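Local atomic coordinates of probable sugar kinase (PDB entry 3KZH), a protein that is probably a carbohydrate kinase of the pfkB family, thought to phosphorylate a sugar or a related small substrate. Residues Thr185-Arg190 and Ser258-Leu263. Sequence-based numbering, arbitrary orientation.
With BGC (beta-D-glucopyranose), chain C.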
# COMPACT_ATOMS: atom_id res chain seq x y z
N THR A 185 -5.83 17.02 -30.73
CA THR A 185 -6.65 15.83 -30.81
C THR A 185 -7.62 15.78 -29.66
O THR A 185 -7.29 16.14 -28.54
CB THR A 185 -5.76 14.53 -30.76
OG1 THR A 185 -4.95 14.46 -31.95
CG2 THR A 185 -6.59 13.24 -30.67
N ILE A 186 -8.86 15.43 -29.99
CA ILE A 186 -9.88 15.23 -28.97
C ILE A 186 -10.34 13.78 -29.17
O ILE A 186 -10.31 13.25 -30.28
CB ILE A 186 -11.06 16.27 -29.01
CG1 ILE A 186 -11.77 16.28 -30.37
CG2 ILE A 186 -10.56 17.66 -28.62
CD1 ILE A 186 -13.18 16.80 -30.29
N LYS A 187 -10.74 13.12 -28.08
CA LYS A 187 -11.17 11.74 -28.14
C LYS A 187 -12.49 11.54 -27.29
O LYS A 187 -12.45 10.96 -26.17
CB LYS A 187 -10.06 10.78 -27.68
CG LYS A 187 -10.15 9.38 -28.37
CD LYS A 187 -11.07 8.42 -27.69
CE LYS A 187 -10.73 8.18 -26.24
NZ LYS A 187 -11.87 8.18 -25.39
N PRO A 188 -13.62 12.02 -27.81
CA PRO A 188 -14.83 11.81 -27.03
C PRO A 188 -15.66 10.61 -27.46
O PRO A 188 -15.34 9.97 -28.45
CB PRO A 188 -15.60 13.12 -27.28
CG PRO A 188 -15.27 13.42 -28.69
CD PRO A 188 -13.81 13.16 -28.73
N ASN A 189 -16.65 10.23 -26.65
CA ASN A 189 -17.55 9.17 -27.06
C ASN A 189 -18.75 9.87 -27.71
O ASN A 189 -18.74 11.10 -27.83
CB ASN A 189 -17.91 8.17 -25.94
CG ASN A 189 -18.67 8.79 -24.77
OD1 ASN A 189 -19.10 9.94 -24.81
ND2 ASN A 189 -18.87 8.00 -23.74
N ARG A 190 -19.77 9.12 -28.12
CA ARG A 190 -20.95 9.71 -28.76
C ARG A 190 -21.57 10.87 -27.97
O ARG A 190 -21.59 12.00 -28.47
CB ARG A 190 -22.00 8.64 -29.07
CG ARG A 190 -23.15 9.13 -29.95
CD ARG A 190 -24.23 8.09 -30.14
NE ARG A 190 -23.77 6.95 -30.93
CZ ARG A 190 -24.06 6.75 -32.21
NH1 ARG A 190 -24.81 7.61 -32.89
NH2 ARG A 190 -23.60 5.66 -32.82
N SER A 258 -6.82 3.10 -22.62
CA SER A 258 -5.96 2.30 -23.48
C SER A 258 -6.02 2.79 -24.91
O SER A 258 -5.02 2.67 -25.63
CB SER A 258 -6.38 0.85 -23.43
OG SER A 258 -6.12 0.30 -22.17
N PHE A 259 -7.19 3.32 -25.32
CA PHE A 259 -7.35 3.85 -26.68
C PHE A 259 -6.50 5.10 -26.85
O PHE A 259 -5.87 5.24 -27.89
CB PHE A 259 -8.82 4.18 -27.04
CG PHE A 259 -9.04 4.54 -28.50
CD1 PHE A 259 -9.21 3.53 -29.46
CD2 PHE A 259 -8.97 5.88 -28.93
CE1 PHE A 259 -9.30 3.85 -30.84
CE2 PHE A 259 -9.06 6.21 -30.31
CZ PHE A 259 -9.22 5.20 -31.27
N VAL A 260 -6.50 5.97 -25.84
CA VAL A 260 -5.72 7.23 -25.86
C VAL A 260 -4.23 6.91 -25.94
O VAL A 260 -3.47 7.57 -26.67
CB VAL A 260 -6.02 8.13 -24.60
CG1 VAL A 260 -5.14 9.38 -24.57
CG2 VAL A 260 -7.47 8.58 -24.62
N ALA A 261 -3.84 5.85 -25.24
CA ALA A 261 -2.47 5.37 -25.24
C ALA A 261 -2.02 4.87 -26.61
O ALA A 261 -0.89 5.12 -27.02
CB ALA A 261 -2.31 4.31 -24.20
N GLY A 262 -2.95 4.24 -27.32
CA GLY A 262 -2.70 3.72 -28.65
C GLY A 262 -2.54 4.82 -29.67
O GLY A 262 -1.84 4.61 -30.66
N LEU A 263 -3.23 5.94 -29.46
CA LEU A 263 -3.12 7.14 -30.31
C LEU A 263 -1.72 7.69 -30.12
O LEU A 263 -1.07 8.12 -31.07
CB LEU A 263 -4.12 8.23 -29.90
CG LEU A 263 -5.62 7.99 -30.06
CD1 LEU A 263 -6.38 9.20 -29.52
CD2 LEU A 263 -5.97 7.72 -31.51
C2 BGC C . -15.02 7.88 -21.60
C3 BGC C . -14.95 6.39 -22.05
C4 BGC C . -14.68 6.48 -23.62
C5 BGC C . -13.35 7.27 -23.97
C6 BGC C . -13.06 7.42 -25.40
C1 BGC C . -13.68 8.54 -21.92
O1 BGC C . -13.71 9.72 -21.54
O2 BGC C . -15.20 7.91 -20.35
O3 BGC C . -16.13 5.95 -21.81
O4 BGC C . -14.64 5.25 -24.09
O5 BGC C . -13.41 8.56 -23.39
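CD2 and CE2 are the F259 ring atoms nearest to K187 CG and CD, and the approach is oblique. K187 CD lies 3.5 Å from F259 CD2, and K187 CG lies 3.7 Å from the same ring atom. A280 of helix 273-288 also touches F259. The K187 chain leaves with CG anti to the backbone N (chi1 -151°). It then bends at chi2 (-85°) and chi3 (-57°), folding back past the helix toward the sugar. K187 CE meets V260 CG2 at 3.7 Å, and K187 CG meets L263 CD1 at 3.9 Å. L263 CD1 also reaches T185 CG2, 4.2 Å away. No hydrogen bond crosses between the segments; the contact is buried and apolar. The amine end is covalently modified: K187 NZ is bonded to C6 of the glucose at 1.4 Å. The sugar is modelled without O6. It also hydrogen-bonds to D166, V168 and E192. N189 OD1 caps helix 190-197 at the N of E192. N189 and E192 begin and end an N-x-x-E sequence, as in pfkB kinases. T185 OG1 hydrogen-bonds to Y267 OH. Helix 255-268 begins at the GAGD signature of this family, which forms an anion hole in relatives. Its residues 258-263 pack against T185 of strand 185-186 and, chiefly, against K187 just after it. That strand lies between strands 162-166 and 221-225. Helices 44-54 and 273-288 also pack against the helix.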